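PDB 4ZOH: putative oxidoreductase molybdopterin-binding subunit from Sulfolobus tokodaii, which probably serves as the molybdopterin-binding, catalytic subunit of a xanthine dehydrogenase/aldehyde oxidase family oxidoreductase, holding a pterin cytosine dinucleotide cofactor. Local coordinates for residues Ile356-Ile361 with Val406-Tyr411; Lys394-Leu399 with Val570-Val575; Ile343-Asn348 with Thr681-Val686. All coordinates share one frame; numbering follows the deposited sequence.

Interaction 1: Ile356-Ile361 with Val406-Tyr411; sequences IDQYEI and VGVSSY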
ATOM      1  N   ILE A 356      62.499  -8.330 -10.678  1.00 42.45           N
ATOM      2  CA  ILE A 356      62.304  -8.372  -9.225  1.00 39.56           C
ATOM      3  C   ILE A 356      61.025  -9.201  -8.963  1.00 43.55           C
ATOM      4  O   ILE A 356      60.076  -9.247  -9.791  1.00 41.21           O
ATOM      5  CB  ILE A 356      62.232  -6.968  -8.548  1.00 41.33           C
ATOM      6  CG1 ILE A 356      63.397  -6.038  -8.985  1.00 53.15           C
ATOM      7  CG2 ILE A 356      62.199  -7.040  -7.008  1.00 37.37           C
ATOM      8  CD1 ILE A 356      64.787  -6.650  -8.935  1.00 52.91           C
ATOM      9  N   ASP A 357      61.028  -9.857  -7.811  1.00 38.25           N
ATOM     10  CA  ASP A 357      59.881 -10.556  -7.307  1.00 36.59           C
ATOM     11  C   ASP A 357      58.729  -9.596  -6.974  1.00 31.07           C
ATOM     12  O   ASP A 357      58.942  -8.577  -6.250  1.00 36.62           O
ATOM     13  CB  ASP A 357      60.259 -11.279  -6.022  1.00 32.20           C
ATOM     14  CG  ASP A 357      59.127 -12.119  -5.526  1.00 30.12           C
ATOM     15  OD1 ASP A 357      58.780 -13.081  -6.228  1.00 29.44           O
ATOM     16  OD2 ASP A 357      58.589 -11.784  -4.468  1.00 32.80           O
ATOM     17  N   GLN A 358      57.534  -9.949  -7.447  1.00 31.58           N
ATOM     18  CA  GLN A 358      56.324  -9.120  -7.247  1.00 32.23           C
ATOM     19  C   GLN A 358      55.988  -8.869  -5.790  1.00 36.23           C
ATOM     20  O   GLN A 358      55.490  -7.772  -5.455  1.00 35.97           O
ATOM     21  CB  GLN A 358      55.142  -9.667  -8.022  1.00 34.69           C
ATOM     22  CG  GLN A 358      54.486 -10.926  -7.472  1.00 33.65           C
ATOM     23  CD  GLN A 358      53.327 -11.316  -8.329  1.00 33.44           C
ATOM     24  OE1 GLN A 358      52.385 -10.542  -8.524  1.00 37.53           O
ATOM     25  NE2 GLN A 358      53.385 -12.511  -8.878  1.00 35.96           N
ATOM     26  N   TYR A 359      56.329  -9.815  -4.886  1.00 32.42           N
ATOM     27  CA  TYR A 359      56.104  -9.524  -3.464  1.00 28.56           C
ATOM     28  C   TYR A 359      57.234  -8.640  -2.872  1.00 32.98           C
ATOM     29  O   TYR A 359      56.996  -7.687  -2.042  1.00 26.92           O
ATOM     30  CB  TYR A 359      55.891 -10.803  -2.631  1.00 27.34           C
ATOM     31  CG  TYR A 359      54.904 -10.579  -1.486  1.00 26.42           C
ATOM     32  CD1 TYR A 359      53.527 -10.970  -1.607  1.00 25.71           C
ATOM     33  CD2 TYR A 359      55.309  -9.947  -0.318  1.00 25.64           C
ATOM     34  CE1 TYR A 359      52.633 -10.708  -0.567  1.00 24.81           C
ATOM     35  CE2 TYR A 359      54.433  -9.700   0.713  1.00 26.64           C
ATOM     36  CZ  TYR A 359      53.096 -10.092   0.572  1.00 26.81           C
ATOM     37  OH  TYR A 359      52.231  -9.834   1.617  1.00 32.15           O
ATOM     38  N   GLU A 360      58.464  -8.936  -3.312  1.00 34.97           N
ATOM     39  CA  GLU A 360      59.656  -8.235  -2.753  1.00 39.44           C
ATOM     40  C   GLU A 360      59.592  -6.722  -3.086  1.00 32.76           C
ATOM     41  O   GLU A 360      59.804  -5.851  -2.220  1.00 36.04           O
ATOM     42  CB  GLU A 360      61.013  -8.900  -3.240  1.00 41.03           C
ATOM     43  CG  GLU A 360      61.362 -10.238  -2.557  1.00 43.68           C
ATOM     44  CD  GLU A 360      61.583 -10.132  -1.045  1.00 48.56           C
ATOM     45  OE1 GLU A 360      62.204  -9.151  -0.580  1.00 49.29           O
ATOM     46  OE2 GLU A 360      61.117 -11.024  -0.304  1.00 56.28           O
ATOM     47  N   ILE A 361      59.235  -6.418  -4.327  1.00 34.87           N
ATOM     48  CA  ILE A 361      59.137  -4.993  -4.741  1.00 33.22           C
ATOM     49  C   ILE A 361      58.183  -4.196  -3.825  1.00 37.68           C
ATOM     50  O   ILE A 361      58.507  -3.044  -3.426  1.00 35.64           O
ATOM     51  CB  ILE A 361      58.799  -4.876  -6.226  1.00 35.07           C
ATOM     52  CG1 ILE A 361      59.355  -3.549  -6.756  1.00 31.62           C
ATOM     53  CG2 ILE A 361      57.310  -5.078  -6.430  1.00 33.44           C
ATOM     54  CD1 ILE A 361      59.410  -3.496  -8.269  1.00 27.20           C
ATOM     55  N   VAL A 406      50.802 -16.872  -9.870  1.00 28.94           N
ATOM     56  CA  VAL A 406      50.409 -16.047  -8.751  1.00 27.60           C
ATOM     57  C   VAL A 406      50.383 -14.560  -9.133  1.00 28.09           C
ATOM     58  O   VAL A 406      51.236 -14.123  -9.901  1.00 27.94           O
ATOM     59  CB  VAL A 406      51.311 -16.278  -7.561  1.00 27.16           C
ATOM     60  CG1 VAL A 406      50.799 -15.485  -6.345  1.00 26.08           C
ATOM     61  CG2 VAL A 406      51.382 -17.797  -7.251  1.00 28.81           C
ATOM     62  N   GLY A 407      49.403 -13.810  -8.598  1.00 26.88           N
ATOM     63  CA  GLY A 407      49.411 -12.366  -8.712  1.00 24.29           C
ATOM     64  C   GLY A 407      49.102 -11.848  -7.382  1.00 26.12           C
ATOM     65  O   GLY A 407      48.345 -12.479  -6.603  1.00 26.84           O
ATOM     66  N   VAL A 408      49.740 -10.735  -7.056  1.00 24.71           N
ATOM     67  CA  VAL A 408      49.413 -10.057  -5.808  1.00 25.71           C
ATOM     68  C   VAL A 408      49.117  -8.589  -6.084  1.00 27.45           C
ATOM     69  O   VAL A 408      49.541  -8.073  -7.141  1.00 26.76           O
ATOM     70  CB  VAL A 408      50.500 -10.261  -4.728  1.00 28.76           C
ATOM     71  CG1 VAL A 408      51.211 -11.595  -4.962  1.00 29.63           C
ATOM     72  CG2 VAL A 408      51.527  -9.169  -4.660  1.00 29.00           C
ATOM     73  N   SER A 409      48.426  -7.929  -5.139  1.00 25.33           N
ATOM     74  CA  SER A 409      48.394  -6.480  -5.140  1.00 27.41           C
ATOM     75  C   SER A 409      48.098  -6.031  -3.731  1.00 28.49           C
ATOM     76  O   SER A 409      47.540  -6.760  -2.889  1.00 32.41           O
ATOM     77  CB  SER A 409      47.395  -5.890  -6.216  1.00 22.79           C
ATOM     78  OG  SER A 409      46.066  -6.072  -5.767  1.00 27.90           O
ATOM     79  N   SER A 410      48.523  -4.827  -3.453  1.00 24.22           N
ATOM     80  CA  SER A 410      48.295  -4.271  -2.179  1.00 26.56           C
ATOM     81  C   SER A 410      47.465  -2.979  -2.394  1.00 32.00           C
ATOM     82  O   SER A 410      47.612  -2.325  -3.434  1.00 32.49           O
ATOM     83  CB  SER A 410      49.622  -3.953  -1.612  1.00 27.36           C
ATOM     84  OG  SER A 410      49.380  -3.699  -0.280  1.00 35.06           O
ATOM     85  N   TYR A 411      46.559  -2.660  -1.476  1.00 27.15           N
ATOM     86  CA  TYR A 411      45.700  -1.539  -1.713  1.00 27.89           C
ATOM     87  C   TYR A 411      45.675  -0.732  -0.450  1.00 25.23           C
ATOM     88  O   TYR A 411      45.947  -1.236   0.656  1.00 24.08           O
ATOM     89  CB  TYR A 411      44.259  -2.003  -2.153  1.00 25.09           C
ATOM     90  CG  TYR A 411      43.439  -2.502  -1.004  1.00 27.63           C
ATOM     91  CD1 TYR A 411      42.687  -1.623  -0.238  1.00 25.32           C
ATOM     92  CD2 TYR A 411      43.497  -3.896  -0.597  1.00 28.10           C
ATOM     93  CE1 TYR A 411      41.973  -2.073   0.884  1.00 28.54           C
ATOM     94  CE2 TYR A 411      42.755  -4.360   0.494  1.00 25.76           C
ATOM     95  CZ  TYR A 411      41.995  -3.461   1.217  1.00 29.81           C
ATOM     96  OH  TYR A 411      41.294  -3.870   2.324  1.00 30.68           O
TER
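Q358, in the first turn of helix 358-365, reaches the edge of strand 405-412 and grips the backbone on both sides of G407 with its amide. The polar contacts form a two-point clamp. NE2 donates to V406 O over 2.9 Å, while OE1 receives V408 N over 3.0 Å. Glutamine suits the place because its one amide carries the donor and the acceptor that an edge strand calls for. Neither bond follows a lone pair: each donor stands well above the plane of the carbonyl it meets. CG sits between the backbone N and the carbonyl carbon (chi1 74°), and the extended chain beyond it carries the amide across to the strand. OE1 is held a second time by N348 ND2, which helps fix the rotation of the amide. With an alanine here, V406 O and V408 N would probably lose their mates and N348 ND2 one of its two acceptors.

The start of the helix is secured by D357, its N-cap. OD2 accepts from E360 N at 3.1 Å and, more weakly, from Y359 N; OD1 is hydrogen-bonded to Y396 OH.

The apolar contact is lighter: V408 CG2 approaches Y359 CD1 obliquely at 4.1 Å. The Y359 hydroxyl is bonded elsewhere, to L389 O.

Plain packing completes the fit round the amide, with Q358 OE1 lying 3.9 Å from V408 CG1 and 3.5 Å from G407 CA. Strand 405-412 is the outermost strand of its sheet within the chain: G407 and S409 pair with A573 and H571 of strand 568-577 on its inner edge, helix 385-401 packs against V406 and V408, and helix 673-688 lies by S409 and Y411.

Interaction 2: Lys394-Leu399 with Val570-Val575; sequences KYYDEL and VHLALV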
ATOM      1  N   LYS A 394      53.447 -15.184   3.897  1.00 34.25           N
ATOM      2  CA  LYS A 394      53.281 -16.605   4.201  1.00 37.44           C
ATOM      3  C   LYS A 394      52.314 -17.252   3.172  1.00 37.04           C
ATOM      4  O   LYS A 394      52.666 -18.293   2.637  1.00 40.67           O
ATOM      5  CB  LYS A 394      53.021 -16.875   5.718  1.00 40.18           C
ATOM      6  CG  LYS A 394      51.638 -16.602   6.312  1.00 45.25           C
ATOM      7  CD  LYS A 394      51.593 -16.473   7.847  1.00 50.54           C
ATOM      8  CE  LYS A 394      52.737 -15.625   8.429  1.00 57.78           C
ATOM      9  NZ  LYS A 394      52.338 -14.767   9.601  1.00 62.02           N
ATOM     10  N   TYR A 395      51.204 -16.572   2.786  1.00 30.06           N
ATOM     11  CA  TYR A 395      50.269 -17.086   1.724  1.00 28.73           C
ATOM     12  C   TYR A 395      50.841 -16.994   0.339  1.00 29.11           C
ATOM     13  O   TYR A 395      50.543 -17.810  -0.515  1.00 30.93           O
ATOM     14  CB  TYR A 395      48.902 -16.380   1.745  1.00 30.97           C
ATOM     15  CG  TYR A 395      48.234 -16.472   3.106  1.00 32.30           C
ATOM     16  CD1 TYR A 395      47.452 -17.603   3.475  1.00 31.30           C
ATOM     17  CD2 TYR A 395      48.401 -15.436   4.048  1.00 32.43           C
ATOM     18  CE1 TYR A 395      46.870 -17.669   4.753  1.00 30.45           C
ATOM     19  CE2 TYR A 395      47.833 -15.518   5.311  1.00 33.20           C
ATOM     20  CZ  TYR A 395      47.065 -16.620   5.640  1.00 31.13           C
ATOM     21  OH  TYR A 395      46.522 -16.619   6.893  1.00 37.07           O
ATOM     22  N   TYR A 396      51.678 -15.987   0.095  1.00 30.23           N
ATOM     23  CA  TYR A 396      52.324 -15.841  -1.214  1.00 31.45           C
ATOM     24  C   TYR A 396      53.283 -17.019  -1.455  1.00 32.20           C
ATOM     25  O   TYR A 396      53.310 -17.610  -2.544  1.00 28.29           O
ATOM     26  CB  TYR A 396      53.163 -14.534  -1.213  1.00 29.02           C
ATOM     27  CG  TYR A 396      53.978 -14.360  -2.473  1.00 30.99           C
ATOM     28  CD1 TYR A 396      53.349 -14.164  -3.714  1.00 32.02           C
ATOM     29  CD2 TYR A 396      55.376 -14.369  -2.439  1.00 34.35           C
ATOM     30  CE1 TYR A 396      54.088 -13.980  -4.885  1.00 32.13           C
ATOM     31  CE2 TYR A 396      56.126 -14.195  -3.631  1.00 35.54           C
ATOM     32  CZ  TYR A 396      55.473 -13.986  -4.823  1.00 32.41           C
ATOM     33  OH  TYR A 396      56.187 -13.839  -5.980  1.00 35.77           O
ATOM     34  N   ASP A 397      54.095 -17.289  -0.433  1.00 32.20           N
ATOM     35  CA  ASP A 397      55.026 -18.443  -0.442  1.00 36.83           C
ATOM     36  C   ASP A 397      54.321 -19.766  -0.662  1.00 36.22           C
ATOM     37  O   ASP A 397      54.772 -20.522  -1.549  1.00 33.62           O
ATOM     38  CB  ASP A 397      55.905 -18.453   0.815  1.00 32.76           C
ATOM     39  CG  ASP A 397      56.842 -17.285   0.829  1.00 35.29           C
ATOM     40  OD1 ASP A 397      57.192 -16.823  -0.281  1.00 40.90           O
ATOM     41  OD2 ASP A 397      57.182 -16.766   1.899  1.00 36.96           O
ATOM     42  N   GLU A 398      53.217 -20.014   0.085  1.00 34.63           N
ATOM     43  CA  GLU A 398      52.399 -21.225  -0.147  1.00 35.46           C
ATOM     44  C   GLU A 398      51.887 -21.253  -1.584  1.00 37.12           C
ATOM     45  O   GLU A 398      52.060 -22.271  -2.286  1.00 32.10           O
ATOM     46  CB  GLU A 398      51.210 -21.349   0.816  1.00 43.80           C
ATOM     47  CG  GLU A 398      51.551 -21.401   2.327  1.00 61.88           C
ATOM     48  CD  GLU A 398      50.344 -21.720   3.254  1.00 77.52           C
ATOM     49  OE1 GLU A 398      49.414 -22.438   2.784  1.00 85.08           O
ATOM     50  OE2 GLU A 398      50.323 -21.263   4.448  1.00 64.00           O
ATOM     51  N   LEU A 399      51.286 -20.136  -2.048  1.00 32.75           N
ATOM     52  CA  LEU A 399      50.757 -20.150  -3.400  1.00 34.57           C
ATOM     53  C   LEU A 399      51.820 -20.326  -4.462  1.00 31.59           C
ATOM     54  O   LEU A 399      51.599 -20.997  -5.478  1.00 29.43           O
ATOM     55  CB  LEU A 399      49.909 -18.896  -3.697  1.00 39.17           C
ATOM     56  CG  LEU A 399      48.605 -18.748  -2.915  1.00 38.15           C
ATOM     57  CD1 LEU A 399      47.998 -17.366  -3.232  1.00 33.90           C
ATOM     58  CD2 LEU A 399      47.622 -19.887  -3.243  1.00 35.02           C
ATOM     59  N   VAL A 570      46.419  -6.823   1.484  1.00 26.05           N
ATOM     60  CA  VAL A 570      47.115  -7.487   0.379  1.00 25.09           C
ATOM     61  C   VAL A 570      46.252  -8.701  -0.046  1.00 22.93           C
ATOM     62  O   VAL A 570      45.733  -9.413   0.826  1.00 25.23           O
ATOM     63  CB  VAL A 570      48.598  -7.844   0.765  1.00 24.80           C
ATOM     64  CG1 VAL A 570      48.661  -8.605   2.108  1.00 26.53           C
ATOM     65  CG2 VAL A 570      49.242  -8.719  -0.304  1.00 23.11           C
ATOM     66  N   HIS A 571      46.109  -8.924  -1.361  1.00 22.67           N
ATOM     67  CA  HIS A 571      45.247  -9.936  -1.881  1.00 23.16           C
ATOM     68  C   HIS A 571      46.135 -10.678  -2.828  1.00 26.91           C
ATOM     69  O   HIS A 571      47.103 -10.115  -3.319  1.00 27.42           O
ATOM     70  CB  HIS A 571      43.997  -9.360  -2.633  1.00 19.94           C
ATOM     71  CG  HIS A 571      42.956  -8.767  -1.708  1.00 18.30           C
ATOM     72  ND1 HIS A 571      41.597  -8.772  -2.002  1.00 16.08           N
ATOM     73  CD2 HIS A 571      43.075  -8.151  -0.499  1.00 17.01           C
ATOM     74  CE1 HIS A 571      40.937  -8.266  -0.968  1.00 15.29           C
ATOM     75  NE2 HIS A 571      41.803  -7.824  -0.069  1.00 16.74           N
ATOM     76  N   LEU A 572      45.789 -11.950  -3.076  1.00 25.25           N
ATOM     77  CA  LEU A 572      46.613 -12.860  -3.813  1.00 25.05           C
ATOM     78  C   LEU A 572      45.726 -13.826  -4.555  1.00 22.72           C
ATOM     79  O   LEU A 572      44.708 -14.230  -4.032  1.00 26.39           O
ATOM     80  CB  LEU A 572      47.455 -13.654  -2.800  1.00 23.69           C
ATOM     81  CG  LEU A 572      48.362 -12.880  -1.894  1.00 25.17           C
ATOM     82  CD1 LEU A 572      47.771 -12.888  -0.533  1.00 24.13           C
ATOM     83  CD2 LEU A 572      49.695 -13.621  -1.803  1.00 29.96           C
ATOM     84  N   ALA A 573      46.092 -14.163  -5.773  1.00 23.93           N
ATOM     85  CA  ALA A 573      45.329 -15.126  -6.530  1.00 25.42           C
ATOM     86  C   ALA A 573      46.260 -16.098  -7.231  1.00 26.32           C
ATOM     87  O   ALA A 573      47.386 -15.738  -7.537  1.00 29.32           O
ATOM     88  CB  ALA A 573      44.471 -14.434  -7.549  1.00 25.02           C
ATOM     89  N   LEU A 574      45.756 -17.294  -7.517  1.00 26.24           N
ATOM     90  CA  LEU A 574      46.477 -18.323  -8.250  1.00 27.29           C
ATOM     91  C   LEU A 574      45.570 -18.654  -9.362  1.00 24.15           C
ATOM     92  O   LEU A 574      44.400 -19.007  -9.122  1.00 29.00           O
ATOM     93  CB  LEU A 574      46.709 -19.615  -7.369  1.00 25.82           C
ATOM     94  CG  LEU A 574      47.472 -20.819  -8.035  1.00 27.44           C
ATOM     95  CD1 LEU A 574      48.955 -20.533  -8.070  1.00 28.10           C
ATOM     96  CD2 LEU A 574      47.281 -22.135  -7.245  1.00 31.01           C
ATOM     97  N   VAL A 575      46.070 -18.610 -10.573  1.00 24.53           N
ATOM     98  CA  VAL A 575      45.163 -18.838 -11.717  1.00 24.24           C
ATOM     99  C   VAL A 575      45.805 -19.803 -12.656  1.00 24.83           C
ATOM    100  O   VAL A 575      47.010 -19.988 -12.571  1.00 26.71           O
ATOM    101  CB  VAL A 575      44.900 -17.515 -12.531  1.00 26.83           C
ATOM    102  CG1 VAL A 575      44.343 -16.380 -11.655  1.00 25.92           C
ATOM    103  CG2 VAL A 575      46.139 -17.020 -13.297  1.00 27.09           C
TER
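L572 is the residue on which helix 385-401 settles where it packs against a β-sheet, meeting Y395, Y396 and L399 from strand 568-577. It is an α/β layer contact: helix segment 394-399 runs almost parallel to strand segment 570-575, at 7°, with the axes 9.2 Å apart. Large aliphatic side chains on the strand bridge that distance, and leucine is long enough to reach the helix backbone itself.

The tight part lies under Y396. L572 CD2 comes to 3.5 Å from Y396 CA and 3.6 Å from Y396 CB, so the methyl presses on the helix turn more than on the ring, which it meets only at the edge, near the ring plane. Y396 CG stands anti to the backbone N (chi1 174°), which carries the ring to one side and lets the leucine reach the main chain. On the next turn L399 closes over the same residue, its CD1 touching L572 CB at 3.8 Å; the two buried leucines pack against each other.

Toward Y395 the fit is slacker. Of the side chain, CB comes nearest, 4.3 Å from L572 CD1; Y395 is partly exposed, and its ring leads away to stack on Y654. K394 and E398, with their charged ends at the exposed side of the helix, suit the surface and leave the interface to leucine and to the tyrosines' carbon atoms. The other face of the strand is also covered, since H571, A573 and V575 are touched by helix 673-688, where the small A573 accommodates I682.

L574 extends the contact at the far end of the strand segment. Its CB lies 4.2 Å from L399 CD2, while its CD1 methyl rests 3.7 Å from the backbone oxygen L399 O.

Interaction 3: Ile343-Asn348 with Thr681-Val686; sequences IERIVN and TIINAV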
ATOM      1  N   ILE A 343      48.452   2.042  -9.961  1.00 23.85           N
ATOM      2  CA  ILE A 343      49.706   1.877  -9.276  1.00 26.64           C
ATOM      3  C   ILE A 343      50.126   0.377  -9.174  1.00 32.29           C
ATOM      4  O   ILE A 343      51.306   0.060  -9.346  1.00 30.71           O
ATOM      5  CB  ILE A 343      49.788   2.607  -7.904  1.00 28.19           C
ATOM      6  CG1 ILE A 343      51.247   2.639  -7.385  1.00 29.69           C
ATOM      7  CG2 ILE A 343      48.819   2.054  -6.830  1.00 23.22           C
ATOM      8  CD1 ILE A 343      52.240   3.304  -8.350  1.00 30.98           C
ATOM      9  N   GLU A 344      49.172  -0.539  -8.943  1.00 31.92           N
ATOM     10  CA  GLU A 344      49.497  -1.976  -8.781  1.00 29.29           C
ATOM     11  C   GLU A 344      49.869  -2.637 -10.090  1.00 25.99           C
ATOM     12  O   GLU A 344      50.741  -3.524 -10.125  1.00 28.39           O
ATOM     13  CB  GLU A 344      48.398  -2.728  -8.038  1.00 28.45           C
ATOM     14  CG  GLU A 344      48.166  -2.240  -6.651  1.00 27.47           C
ATOM     15  CD  GLU A 344      49.414  -2.466  -5.798  1.00 32.31           C
ATOM     16  OE1 GLU A 344      49.772  -3.666  -5.638  1.00 28.12           O
ATOM     17  OE2 GLU A 344      50.037  -1.441  -5.353  1.00 31.92           O
ATOM     18  N   ARG A 345      49.325  -2.175 -11.196  1.00 25.09           N
ATOM     19  CA  ARG A 345      49.828  -2.636 -12.461  1.00 25.46           C
ATOM     20  C   ARG A 345      51.263  -2.115 -12.760  1.00 35.02           C
ATOM     21  O   ARG A 345      52.153  -2.882 -13.171  1.00 34.88           O
ATOM     22  CB  ARG A 345      48.886  -2.236 -13.564  1.00 33.02           C
ATOM     23  CG  ARG A 345      47.520  -2.970 -13.518  1.00 33.71           C
ATOM     24  CD  ARG A 345      47.686  -4.457 -13.805  1.00 28.47           C
ATOM     25  NE  ARG A 345      48.220  -4.663 -15.140  1.00 26.96           N
ATOM     26  CZ  ARG A 345      49.396  -5.228 -15.420  1.00 28.84           C
ATOM     27  NH1 ARG A 345      50.160  -5.733 -14.433  1.00 25.73           N
ATOM     28  NH2 ARG A 345      49.769  -5.339 -16.710  1.00 28.54           N
ATOM     29  N   ILE A 346      51.476  -0.821 -12.547  1.00 32.04           N
ATOM     30  CA  ILE A 346      52.747  -0.179 -12.796  1.00 32.29           C
ATOM     31  C   ILE A 346      53.819  -0.950 -11.977  1.00 32.37           C
ATOM     32  O   ILE A 346      54.787  -1.342 -12.560  1.00 28.53           O
ATOM     33  CB  ILE A 346      52.687   1.344 -12.430  1.00 30.79           C
ATOM     34  CG1 ILE A 346      51.973   2.136 -13.565  1.00 30.21           C
ATOM     35  CG2 ILE A 346      54.090   1.934 -12.205  1.00 31.94           C
ATOM     36  CD1 ILE A 346      51.438   3.466 -13.066  1.00 28.23           C
ATOM     37  N   VAL A 347      53.596  -1.158 -10.661  1.00 30.10           N
ATOM     38  CA  VAL A 347      54.484  -1.899  -9.765  1.00 29.59           C
ATOM     39  C   VAL A 347      54.863  -3.282 -10.365  1.00 34.73           C
ATOM     40  O   VAL A 347      56.050  -3.694 -10.323  1.00 37.10           O
ATOM     41  CB  VAL A 347      53.851  -2.081  -8.380  1.00 30.77           C
ATOM     42  CG1 VAL A 347      54.521  -3.211  -7.602  1.00 32.25           C
ATOM     43  CG2 VAL A 347      53.984  -0.819  -7.544  1.00 26.19           C
ATOM     44  N   ASN A 348      53.900  -3.976 -10.966  1.00 28.72           N
ATOM     45  CA  ASN A 348      54.236  -5.272 -11.540  1.00 30.51           C
ATOM     46  C   ASN A 348      54.968  -5.135 -12.841  1.00 32.19           C
ATOM     47  O   ASN A 348      55.795  -6.001 -13.213  1.00 32.44           O
ATOM     48  CB  ASN A 348      53.019  -6.181 -11.709  1.00 26.44           C
ATOM     49  CG  ASN A 348      52.806  -7.103 -10.548  1.00 25.62           C
ATOM     50  OD1 ASN A 348      52.983  -6.764  -9.343  1.00 26.13           O
ATOM     51  ND2 ASN A 348      52.479  -8.328 -10.914  1.00 27.90           N
ATOM     52  N   THR A 681      44.888  -7.661  -8.677  1.00 25.86           N
ATOM     53  CA  THR A 681      45.341  -9.006  -8.190  1.00 25.92           C
ATOM     54  C   THR A 681      45.241 -10.024  -9.293  1.00 25.30           C
ATOM     55  O   THR A 681      46.237 -10.702  -9.639  1.00 27.48           O
ATOM     56  CB  THR A 681      44.566  -9.506  -6.968  1.00 20.85           C
ATOM     57  OG1 THR A 681      44.779  -8.566  -5.923  1.00 18.86           O
ATOM     58  CG2 THR A 681      45.191 -10.891  -6.434  1.00 21.14           C
ATOM     59  N   ILE A 682      44.074 -10.051  -9.913  1.00 25.49           N
ATOM     60  CA  ILE A 682      43.750 -11.046 -10.952  1.00 25.13           C
ATOM     61  C   ILE A 682      44.529 -10.778 -12.254  1.00 26.07           C
ATOM     62  O   ILE A 682      45.029 -11.721 -12.915  1.00 23.16           O
ATOM     63  CB  ILE A 682      42.215 -11.163 -11.209  1.00 22.49           C
ATOM     64  CG1 ILE A 682      41.448 -11.763  -9.975  1.00 22.39           C
ATOM     65  CG2 ILE A 682      41.994 -11.922 -12.493  1.00 20.83           C
ATOM     66  CD1 ILE A 682      41.879 -13.174  -9.658  1.00 23.84           C
ATOM     67  N   ILE A 683      44.570  -9.496 -12.661  1.00 26.24           N
ATOM     68  CA  ILE A 683      45.352  -9.148 -13.828  1.00 23.45           C
ATOM     69  C   ILE A 683      46.873  -9.488 -13.585  1.00 19.94           C
ATOM     70  O   ILE A 683      47.511  -9.994 -14.490  1.00 17.99           O
ATOM     71  CB  ILE A 683      45.184  -7.663 -14.302  1.00 24.53           C
ATOM     72  CG1 ILE A 683      43.703  -7.357 -14.690  1.00 19.77           C
ATOM     73  CG2 ILE A 683      46.150  -7.471 -15.514  1.00 24.06           C
ATOM     74  CD1 ILE A 683      43.235  -8.150 -15.942  1.00 16.98           C
ATOM     75  N   ASN A 684      47.411  -9.184 -12.416  1.00 19.61           N
ATOM     76  CA  ASN A 684      48.829  -9.502 -12.165  1.00 24.45           C
ATOM     77  C   ASN A 684      49.073 -11.008 -12.306  1.00 30.40           C
ATOM     78  O   ASN A 684      50.006 -11.428 -13.024  1.00 35.54           O
ATOM     79  CB  ASN A 684      49.286  -8.956 -10.819  1.00 22.19           C
ATOM     80  CG  ASN A 684      49.445  -7.444 -10.846  1.00 24.00           C
ATOM     81  OD1 ASN A 684      49.258  -6.861 -11.911  1.00 22.82           O
ATOM     82  ND2 ASN A 684      49.761  -6.784  -9.675  1.00 22.76           N
ATOM     83  N   ALA A 685      48.154 -11.796 -11.725  1.00 33.04           N
ATOM     84  CA  ALA A 685      48.157 -13.265 -11.859  1.00 28.61           C
ATOM     85  C   ALA A 685      48.172 -13.698 -13.284  1.00 27.00           C
ATOM     86  O   ALA A 685      49.071 -14.499 -13.643  1.00 29.13           O
ATOM     87  CB  ALA A 685      47.043 -13.953 -11.085  1.00 22.63           C
ATOM     88  N   VAL A 686      47.245 -13.192 -14.106  1.00 25.32           N
ATOM     89  CA  VAL A 686      47.141 -13.666 -15.483  1.00 22.54           C
ATOM     90  C   VAL A 686      48.410 -13.290 -16.257  1.00 26.53           C
ATOM     91  O   VAL A 686      48.833 -13.992 -17.202  1.00 24.25           O
ATOM     92  CB  VAL A 686      45.931 -13.097 -16.217  1.00 23.80           C
ATOM     93  CG1 VAL A 686      45.862 -13.576 -17.681  1.00 20.28           C
ATOM     94  CG2 VAL A 686      44.634 -13.549 -15.557  1.00 24.16           C
TER
HETATM   95  O   HOH W   1      52.236  -9.544 -13.462  1.00 28.42           O
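Two nearly parallel helices pack here through polar side chains, N684 of 681-686 lying between E344, R345 and N348 of 343-348; the segments cross at -23° with axes 10.0 Å apart. R345 NH1 donates to N684 OD1 over 2.9 Å, arriving somewhat out of the carbonyl plane. The arginine chain bends at chi2 and chi3, which folds the guanidinium back to the neighbouring helix, and I683 CG2 covers one of its faces, 3.5 Å from NE. NH2 is held by E687 and by I694 O, so this buried charge has a partner. The amides of N348 and N684 are stacked, 13° from parallel, and short asparagines suit such closeness. N684 ND2 bonds V408 O and adds a weak bond, 3.4 Å, to E344 O. A water bridges the helices, accepting from N348 ND2 at 2.8 Å and donating to N684 O at 3.0 Å; N348 OD1 is bonded to R362. Around the pair, strand 405-412 lies against E344 and T681, strands 568-577 and 583-593 back helix 673-688, and helix 600-619 covers I682 and I683.

In the fold
From the N terminus, helix 336-353 comes first and waits longest for its mate: interaction 3 closes a loop of 332 residues by bringing it to helix 673-688 near the C terminus. The other two contacts nest within that loop. Interaction 1 joins helix 358-365 to strand 405-412, but helix 385-401 leaves from inside its loop to meet strand 568-577 in interaction 2, so these two cross. Strands 405-412 and 568-577 are sheet neighbours, linked by G407 O and A573 N. S409 OG with T681 OG1, and S410 N with E344 OE1, join interactions 1 and 3. T681 CG2 packs on A573 N from the face opposite helix 385-401, with helices 336-353 and 358-365 at the edge strand.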